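Local coordinates for protein prolyl-tRNA synthetase (Naegleria fowleri, PDB 6UYH) that probably attaches proline to its cognate tRNA at the expense of ATP, and is held here with the inhibitor halofuginone and the ATP analogue AMPPNP, at residues F22-W25 with Y26-I30; Y191-V194 with Y195-L199; P343-K346 with Y347-E351; S461-D464 with A465-L469. All blocks are in the same frame, centred on the assembly; numbering follows the deposited sequence.

Contact 1 of 4, residues F22-W25 with Y26-I30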
# COMPACT_ATOMS: atom_id res chain seq x y z
N PHE A 22 -5.71 17.55 -27.28
CA PHE A 22 -4.88 17.05 -26.19
C PHE A 22 -5.66 16.09 -25.31
O PHE A 22 -5.11 15.09 -24.84
CB PHE A 22 -4.32 18.23 -25.38
CG PHE A 22 -3.26 17.83 -24.38
CD1 PHE A 22 -2.19 17.04 -24.75
CD2 PHE A 22 -3.33 18.29 -23.07
CE1 PHE A 22 -1.22 16.67 -23.82
CE2 PHE A 22 -2.35 17.93 -22.14
CZ PHE A 22 -1.29 17.12 -22.52
N SER A 23 -6.94 16.37 -25.06
CA SER A 23 -7.67 15.51 -24.14
C SER A 23 -8.00 14.16 -24.78
O SER A 23 -7.96 13.13 -24.10
CB SER A 23 -8.94 16.22 -23.65
OG SER A 23 -9.78 16.57 -24.74
N GLU A 24 -8.28 14.15 -26.08
CA GLU A 24 -8.54 12.88 -26.75
C GLU A 24 -7.25 12.07 -26.91
O GLU A 24 -7.25 10.85 -26.70
CB GLU A 24 -9.21 13.13 -28.10
CG GLU A 24 -9.43 11.87 -28.95
CD GLU A 24 -10.33 10.83 -28.30
OE1 GLU A 24 -11.09 11.17 -27.36
OE2 GLU A 24 -10.28 9.66 -28.73
N TRP A 25 -6.15 12.74 -27.26
CA TRP A 25 -4.84 12.09 -27.28
C TRP A 25 -4.53 11.42 -25.94
O TRP A 25 -4.11 10.26 -25.88
CB TRP A 25 -3.73 13.11 -27.61
CG TRP A 25 -2.34 12.55 -27.42
CD1 TRP A 25 -1.61 11.84 -28.33
CD2 TRP A 25 -1.54 12.62 -26.23
NE1 TRP A 25 -0.39 11.48 -27.79
CE2 TRP A 25 -0.33 11.95 -26.50
CE3 TRP A 25 -1.72 13.21 -24.97
CZ2 TRP A 25 0.69 11.82 -25.56
CZ3 TRP A 25 -0.71 13.09 -24.02
CH2 TRP A 25 0.49 12.40 -24.32
N TYR A 26 -4.74 12.16 -24.85
CA TYR A 26 -4.44 11.65 -23.52
C TYR A 26 -5.27 10.42 -23.20
O TYR A 26 -4.76 9.41 -22.70
CB TYR A 26 -4.71 12.75 -22.49
CG TYR A 26 -4.32 12.50 -21.06
CD1 TYR A 26 -3.01 12.20 -20.72
CD2 TYR A 26 -5.26 12.61 -20.04
CE1 TYR A 26 -2.64 12.00 -19.41
CE2 TYR A 26 -4.90 12.42 -18.70
CZ TYR A 26 -3.59 12.12 -18.40
OH TYR A 26 -3.22 11.94 -17.08
N SER A 27 -6.57 10.48 -23.51
CA SER A 27 -7.43 9.33 -23.28
C SER A 27 -6.93 8.12 -24.06
O SER A 27 -6.86 7.01 -23.51
CB SER A 27 -8.86 9.68 -23.66
OG SER A 27 -9.70 8.55 -23.48
N GLN A 28 -6.57 8.31 -25.33
CA GLN A 28 -6.12 7.18 -26.13
C GLN A 28 -4.80 6.63 -25.62
O GLN A 28 -4.61 5.41 -25.57
CB GLN A 28 -6.01 7.59 -27.60
CG GLN A 28 -7.36 7.84 -28.25
CD GLN A 28 -7.30 7.82 -29.77
OE1 GLN A 28 -6.47 7.12 -30.36
NE2 GLN A 28 -8.17 8.60 -30.41
N VAL A 29 -3.88 7.50 -25.19
CA VAL A 29 -2.57 7.02 -24.74
C VAL A 29 -2.69 6.25 -23.42
O VAL A 29 -2.07 5.20 -23.25
CB VAL A 29 -1.57 8.19 -24.63
CG1 VAL A 29 -0.30 7.75 -23.91
CG2 VAL A 29 -1.23 8.73 -26.02
N ILE A 30 -3.48 6.75 -22.46
CA ILE A 30 -3.51 6.07 -21.17
C ILE A 30 -4.26 4.74 -21.26
O ILE A 30 -3.95 3.81 -20.50
CB ILE A 30 -4.09 6.96 -20.06
CG1 ILE A 30 -5.58 7.24 -20.30
CG2 ILE A 30 -3.23 8.25 -19.88
CD1 ILE A 30 -6.18 8.29 -19.34

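Contact 2 of 4, residues Y191-V194 with Y195-L199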
# COMPACT_ATOMS: atom_id res chain seq x y z
N TYR A 191 10.84 15.65 -3.22
CA TYR A 191 9.84 15.71 -4.29
C TYR A 191 10.48 16.12 -5.61
O TYR A 191 10.13 15.58 -6.67
CB TYR A 191 8.72 16.69 -3.91
CG TYR A 191 7.84 16.23 -2.79
CD1 TYR A 191 7.78 14.89 -2.41
CD2 TYR A 191 7.04 17.14 -2.10
CE1 TYR A 191 6.96 14.48 -1.37
CE2 TYR A 191 6.22 16.75 -1.08
CZ TYR A 191 6.18 15.42 -0.72
OH TYR A 191 5.34 15.04 0.31
N LYS A 192 11.41 17.07 -5.58
CA LYS A 192 12.16 17.40 -6.79
C LYS A 192 12.88 16.16 -7.33
O LYS A 192 12.89 15.91 -8.54
CB LYS A 192 13.14 18.54 -6.51
CG LYS A 192 14.13 18.86 -7.64
CD LYS A 192 15.43 18.12 -7.43
CE LYS A 192 16.60 18.80 -8.12
NZ LYS A 192 17.86 18.12 -7.68
N ARG A 193 13.49 15.37 -6.44
CA ARG A 193 14.20 14.18 -6.90
C ARG A 193 13.26 13.13 -7.48
O ARG A 193 13.62 12.44 -8.45
CB ARG A 193 15.03 13.59 -5.77
CG ARG A 193 16.13 14.54 -5.29
CD ARG A 193 16.98 13.88 -4.22
NE ARG A 193 17.63 12.68 -4.74
CZ ARG A 193 18.06 11.68 -3.98
NH1 ARG A 193 17.91 11.72 -2.66
NH2 ARG A 193 18.62 10.62 -4.55
N VAL A 194 12.06 12.96 -6.91
CA VAL A 194 11.10 12.04 -7.50
C VAL A 194 10.80 12.45 -8.94
O VAL A 194 10.91 11.65 -9.87
CB VAL A 194 9.80 11.97 -6.68
CG1 VAL A 194 8.71 11.20 -7.47
CG2 VAL A 194 10.04 11.31 -5.31
N TYR A 195 10.43 13.71 -9.14
CA TYR A 195 10.09 14.15 -10.49
C TYR A 195 11.29 14.04 -11.42
O TYR A 195 11.19 13.48 -12.52
CB TYR A 195 9.55 15.57 -10.45
CG TYR A 195 8.08 15.61 -10.16
CD1 TYR A 195 7.60 15.99 -8.90
CD2 TYR A 195 7.15 15.23 -11.13
CE1 TYR A 195 6.23 16.03 -8.64
CE2 TYR A 195 5.79 15.26 -10.87
CZ TYR A 195 5.34 15.66 -9.63
OH TYR A 195 3.98 15.67 -9.40
N GLU A 196 12.46 14.55 -11.00
CA GLU A 196 13.57 14.66 -11.94
C GLU A 196 14.31 13.34 -12.10
O GLU A 196 14.60 12.92 -13.23
CB GLU A 196 14.52 15.78 -11.49
CG GLU A 196 13.83 17.17 -11.57
CD GLU A 196 14.77 18.34 -11.76
OE1 GLU A 196 16.00 18.13 -11.79
OE2 GLU A 196 14.27 19.48 -11.87
N GLU A 197 14.61 12.64 -11.00
CA GLU A 197 15.44 11.44 -11.08
C GLU A 197 14.64 10.19 -11.45
O GLU A 197 15.19 9.28 -12.08
CB GLU A 197 16.18 11.21 -9.76
CG GLU A 197 17.22 12.28 -9.45
CD GLU A 197 17.87 12.13 -8.07
OE1 GLU A 197 18.39 13.15 -7.56
OE2 GLU A 197 17.85 11.02 -7.49
N LEU A 198 13.36 10.11 -11.09
CA LEU A 198 12.53 8.96 -11.46
C LEU A 198 11.71 9.21 -12.72
O LEU A 198 11.66 8.36 -13.61
CB LEU A 198 11.60 8.57 -10.31
CG LEU A 198 12.26 7.97 -9.07
CD1 LEU A 198 11.20 7.56 -8.06
CD2 LEU A 198 13.13 6.80 -9.46
N LEU A 199 11.03 10.36 -12.79
CA LEU A 199 10.07 10.65 -13.85
C LEU A 199 10.62 11.51 -14.98
O LEU A 199 9.91 11.73 -15.97
CB LEU A 199 8.82 11.33 -13.25
CG LEU A 199 8.20 10.57 -12.07
CD1 LEU A 199 6.99 11.31 -11.51
CD2 LEU A 199 7.82 9.13 -12.45
O HOH W 1 17.64 15.47 -8.64

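Contact 3 of 4, residues P343-K346 with Y347-E351. With EDO (1,2-ethanediol), chain B.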
# COMPACT_ATOMS: atom_id res chain seq x y z
N PRO A 343 7.83 -8.39 -37.18
CA PRO A 343 8.68 -7.49 -36.38
C PRO A 343 8.09 -6.10 -36.21
O PRO A 343 8.09 -5.56 -35.09
CB PRO A 343 9.99 -7.47 -37.17
CG PRO A 343 10.02 -8.80 -37.87
CD PRO A 343 8.59 -9.07 -38.24
N GLY A 344 7.59 -5.49 -37.29
CA GLY A 344 7.02 -4.16 -37.18
C GLY A 344 5.83 -4.10 -36.25
O GLY A 344 5.64 -3.13 -35.52
N TRP A 345 5.00 -5.15 -36.27
CA TRP A 345 3.89 -5.23 -35.33
C TRP A 345 4.39 -5.26 -33.89
O TRP A 345 3.82 -4.60 -33.00
CB TRP A 345 3.04 -6.47 -35.64
CG TRP A 345 1.79 -6.57 -34.83
CD1 TRP A 345 0.54 -6.17 -35.21
CD2 TRP A 345 1.65 -7.12 -33.52
NE1 TRP A 345 -0.37 -6.43 -34.21
CE2 TRP A 345 0.29 -7.01 -33.16
CE3 TRP A 345 2.54 -7.70 -32.61
CZ2 TRP A 345 -0.20 -7.46 -31.93
CZ3 TRP A 345 2.05 -8.14 -31.39
CH2 TRP A 345 0.70 -8.01 -31.06
N LYS A 346 5.46 -6.02 -33.63
CA LYS A 346 6.04 -6.04 -32.30
C LYS A 346 6.61 -4.68 -31.93
O LYS A 346 6.48 -4.24 -30.78
CB LYS A 346 7.12 -7.11 -32.21
CG LYS A 346 6.62 -8.54 -32.40
CD LYS A 346 7.76 -9.53 -32.24
CE LYS A 346 7.26 -10.96 -32.29
NZ LYS A 346 8.38 -11.95 -32.19
N TYR A 347 7.27 -4.01 -32.88
CA TYR A 347 7.81 -2.68 -32.60
C TYR A 347 6.72 -1.75 -32.10
O TYR A 347 6.88 -1.09 -31.06
CB TYR A 347 8.49 -2.10 -33.84
CG TYR A 347 9.67 -2.88 -34.37
CD1 TYR A 347 10.25 -3.89 -33.62
CD2 TYR A 347 10.21 -2.60 -35.62
CE1 TYR A 347 11.33 -4.61 -34.10
CE2 TYR A 347 11.29 -3.31 -36.10
CZ TYR A 347 11.85 -4.31 -35.35
OH TYR A 347 12.92 -5.02 -35.83
N ASN A 348 5.61 -1.67 -32.83
CA ASN A 348 4.50 -0.81 -32.43
C ASN A 348 3.95 -1.23 -31.07
O ASN A 348 3.65 -0.37 -30.23
CB ASN A 348 3.39 -0.86 -33.47
CG ASN A 348 3.79 -0.20 -34.78
OD1 ASN A 348 4.56 0.76 -34.79
ND2 ASN A 348 3.26 -0.72 -35.89
N TYR A 349 3.81 -2.53 -30.85
CA TYR A 349 3.23 -3.04 -29.61
C TYR A 349 3.95 -2.49 -28.39
O TYR A 349 3.32 -2.01 -27.43
CB TYR A 349 3.30 -4.57 -29.62
CG TYR A 349 2.70 -5.26 -28.42
CD1 TYR A 349 1.41 -5.76 -28.45
CD2 TYR A 349 3.45 -5.43 -27.25
CE1 TYR A 349 0.86 -6.40 -27.35
CE2 TYR A 349 2.91 -6.07 -26.15
CZ TYR A 349 1.62 -6.55 -26.21
OH TYR A 349 1.08 -7.18 -25.12
N TRP A 350 5.28 -2.53 -28.40
CA TRP A 350 6.04 -2.09 -27.24
C TRP A 350 6.29 -0.59 -27.24
O TRP A 350 6.44 -0.01 -26.16
CB TRP A 350 7.37 -2.86 -27.17
CG TRP A 350 7.17 -4.34 -27.02
CD1 TRP A 350 7.38 -5.29 -27.97
CD2 TRP A 350 6.70 -5.03 -25.85
NE1 TRP A 350 7.08 -6.53 -27.47
CE2 TRP A 350 6.65 -6.40 -26.17
CE3 TRP A 350 6.31 -4.62 -24.57
CZ2 TRP A 350 6.24 -7.37 -25.26
CZ3 TRP A 350 5.89 -5.59 -23.66
CH2 TRP A 350 5.87 -6.95 -24.01
N GLU A 351 6.33 0.05 -28.41
CA GLU A 351 6.40 1.51 -28.44
C GLU A 351 5.14 2.12 -27.84
O GLU A 351 5.22 3.08 -27.06
CB GLU A 351 6.62 2.02 -29.87
CG GLU A 351 8.03 1.83 -30.39
CD GLU A 351 8.16 2.11 -31.88
OE1 GLU A 351 7.13 2.37 -32.53
OE2 GLU A 351 9.30 2.08 -32.39
C1 EDO B . 7.33 -5.05 -40.93
O1 EDO B . 7.67 -6.11 -40.02
C2 EDO B . 5.91 -4.58 -40.64
O2 EDO B . 5.06 -5.71 -40.43

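Contact 4 of 4, residues S461-D464 with A465-L469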
# COMPACT_ATOMS: atom_id res chain seq x y z
N SER A 461 -8.25 26.58 -25.79
CA SER A 461 -8.68 25.62 -26.79
C SER A 461 -10.01 24.98 -26.40
O SER A 461 -10.39 24.92 -25.23
CB SER A 461 -7.63 24.52 -26.96
OG SER A 461 -7.59 23.69 -25.80
N GLN A 462 -10.72 24.49 -27.41
CA GLN A 462 -11.96 23.77 -27.15
C GLN A 462 -11.71 22.55 -26.27
O GLN A 462 -12.52 22.23 -25.39
CB GLN A 462 -12.62 23.36 -28.47
CG GLN A 462 -13.97 22.69 -28.27
CD GLN A 462 -14.96 23.59 -27.55
OE1 GLN A 462 -15.20 24.73 -27.96
NE2 GLN A 462 -15.53 23.08 -26.45
N SER A 463 -10.58 21.87 -26.49
CA SER A 463 -10.23 20.71 -25.66
C SER A 463 -10.06 21.10 -24.20
O SER A 463 -10.53 20.39 -23.31
CB SER A 463 -8.94 20.06 -26.18
OG SER A 463 -8.49 19.03 -25.32
N ASP A 464 -9.38 22.22 -23.94
CA ASP A 464 -9.22 22.66 -22.56
C ASP A 464 -10.56 23.06 -21.95
O ASP A 464 -10.85 22.74 -20.80
CB ASP A 464 -8.24 23.84 -22.48
CG ASP A 464 -6.79 23.40 -22.59
OD1 ASP A 464 -6.52 22.19 -22.83
OD2 ASP A 464 -5.91 24.28 -22.43
N ALA A 465 -11.40 23.76 -22.71
CA ALA A 465 -12.71 24.13 -22.21
C ALA A 465 -13.54 22.89 -21.88
O ALA A 465 -14.27 22.86 -20.88
CB ALA A 465 -13.44 25.02 -23.21
N ASN A 466 -13.43 21.84 -22.71
CA ASN A 466 -14.13 20.59 -22.45
C ASN A 466 -13.60 19.88 -21.21
O ASN A 466 -14.36 19.18 -20.52
CB ASN A 466 -14.02 19.65 -23.65
CG ASN A 466 -14.77 20.16 -24.87
OD1 ASN A 466 -15.48 21.16 -24.80
ND2 ASN A 466 -14.61 19.46 -25.99
N THR A 467 -12.31 20.00 -20.92
CA THR A 467 -11.69 19.44 -19.73
C THR A 467 -12.03 20.24 -18.47
O THR A 467 -11.51 19.94 -17.39
CB THR A 467 -10.17 19.33 -19.95
OG1 THR A 467 -9.92 18.64 -21.18
CG2 THR A 467 -9.46 18.56 -18.85
N GLY A 468 -12.92 21.23 -18.59
CA GLY A 468 -13.31 22.03 -17.45
C GLY A 468 -12.30 23.06 -17.02
O GLY A 468 -12.40 23.60 -15.92
N LEU A 469 -11.31 23.36 -17.86
CA LEU A 469 -10.24 24.28 -17.49
C LEU A 469 -10.64 25.72 -17.80
O LEU A 469 -11.63 25.99 -18.47
CB LEU A 469 -8.95 23.89 -18.21
CG LEU A 469 -8.55 22.42 -18.02
CD1 LEU A 469 -7.43 22.03 -18.97
CD2 LEU A 469 -8.13 22.15 -16.57

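Contact 1 of 4, residues F22-W25 with Y26-I30
Helix 22-32, the first helix of the chain, sets Trp25 and Val29 one turn apart, and a CH-pi contact joins their side chains. The methyl CG2 of Val29 lies over one face of the indole, 3.6 Å from the centroid of the five-membered ring and 24° off its normal. Valine suits this place because its branch at CB hangs a methyl close to the backbone, just where the tryptophan passes. The torsion of Trp25 does the rest: chi1 of 170° puts CG anti to the backbone N and stands the indole out from the helix, where Val29 CG2 comes over one face. The indole N-H is used by the carbonyl O of Asp285, which fixes how the ring is turned. At the other end of the indole, CZ3 of Trp25 approaches the edge of the Tyr26 ring, 4.1 Å from CD1. Tyr26 itself points into the protein, where it packs on Ile280 and Met281 of helix 274-283 and bonds through OH to Pro158 O, so this amphipathic helix turns its aromatic side toward the class II catalytic core. On the more exposed side the pairing is polar. Gln28 NE2 donates to Glu24 OE2 over 2.9 Å, nearly in the amide plane, and meets the anti lone pair of the carboxylate. The glutamate chain bends at chi2 to reach it, and the two flat groups stand 71° apart. Gln28 OE1 accepts from Lys32 NZ and Asp15 N, while beneath the side chains Val29 N donates to Trp25 O over 2.9 Å.

Contact 2 of 4, residues Y191-V194 with Y195-L199
A chi1 of -64° in Arg193 and -67° in Glu197 places CG beside the backbone N in both residues; a bend at chi3 (61°) then turns the guanidinium along the helix onto the carboxylate one turn later. The grip is side-on and uses two nitrogens: NE of Arg193 donates to OE1 of Glu197 at 3.0 Å, and NH2 of Arg193 to OE2 of Glu197 at 3.1 Å. Both oxygens lie near the guanidinium plane, but OE2 offers its syn lone pair whereas OE1 is met from above the carboxylate plane. A water links OE1 of Glu197 (2.7 Å) to NZ of Lys192 (2.8 Å), so two cationic side chains address one acid. On the buried side Val194 packs on Val58 and Phe61 of helix 49-67. Its carbonyl O accepts from Leu198 N (3.1 Å), the usual i to i+4 bond, and from Leu199 N (3.2 Å), the i to i+5 bond of a wider pi-type turn late in helix 177-198 of the class II core. Tyr195 reaches Gly236 O with its hydroxyl, close to the AMPPNP pocket. With opposite charges paired along the partly exposed side, the glutamate is probably held ionised and the arginine restrained in rotation.

Contact 3 of 4, residues P343-K346 with Y347-E351
The carbonyl oxygen of Pro343 sits over one face of the Tyr347 ring while it also accepts the backbone hydrogen bond of that same residue. It lies 3.1 Å from CD1 of Tyr347, toward the rim of the ring, and 2.8 Å from Tyr347 N. The ring is folded back over the first turn by chi1 of -62°, which sets CG beside the backbone N; its tip then passes CB of Pro343, 4.0 Å from Tyr347 OH. Proline fits the first turn of helix 343-353, where a backbone N-H is not needed for the helix. Gly344 N, in the first turn with no helix carbonyl before it to bond, donates to O1 of an ethanediol, probably from the crystallisation liquor, over 2.8 Å. The helix belongs to the anticodon-binding domain and covers part of its mixed five-stranded sheet: Lys346 and Tyr347 rest on Ile303, and Trp350 on Val301. Lys346 is extended beyond CG, and its NZ is held by the carbonyls of Asp336 and Arg338. Along one flank of the helix, Trp345 and Tyr349 lie side by side and point the same way. Their planes are 30° apart but slid so far that they barely overlap, and CH2 of Trp345 is 3.5 Å from CD1 of Tyr349. Both rings have cation-pi partners, Arg341 beside Trp345, and Arg338 and Arg353 beside Tyr349.

Contact 4 of 4, residues S461-D464 with A465-L469
Asp464, the residue most covered here, meets Leu469 through both backbone and side chain. Its carbonyl O accepts from Leu469 N over 3.0 Å, and CD1 of the leucine comes 3.9 Å from the aspartate CG. The carboxylate is turned by chi1 of -77° to the side of its backbone N and leads away from the helix, where OD2 forms a salt bridge with Arg232 and OD1 bonds to Asn230 ND2; an acid suits this buried spot because both oxygens are satisfied. Ala465 comes next: its methyl CB stands on the exposed side, 3.7 Å from Gln462 O, and alanine suits the place because it favours the helix. Its N-H donates to Ser461 O, and its carbonyl accepts from Gly468 N at 3.1 Å. With the Leu469 bond, this makes the Schellman motif that ends the short helix 462-466, and Gly468 takes the positive phi that glycine tolerates easily. The opposite end is closed by Ser461, the N-cap, whose OG accepts from Asp464 N over 3.0 Å. Two amides bridge one turn on the exposed side: Gln462, bent at chi2 (59°), brings NE2 to OD1 of Asn466. The 2.5 Å separation of Gln462 NE2 and Asn466 OD1 is shorter than such a bond normally is, so its details are doubtful. Thr467 gives Ser463 O a second donor: OG1 at 2.8 Å and the Thr467 backbone N reach that oxygen from opposite faces of the carbonyl plane.

All four are local contacts along one helix, contacts 2 and 4 running to or past its end, yet their settings differ. Contact 2 is buried in the class II core, contact 1 is partly buried, and contacts 3 and 4 lie at the surface, the first in the anticodon-binding domain and the second in the C-terminal region. Contacts 1 and 4 touch: Ser23 OG and Ser463 OG are 2.8 Å apart, probably a hydrogen bond. The chemistry differs too: an ion pair on the partly exposed side of otherwise buried contact 2, CH-pi packing with an amide–carboxylate bond in contact 1, near-parallel aromatics that barely overlap in contact 3, and helix capping in contact 4.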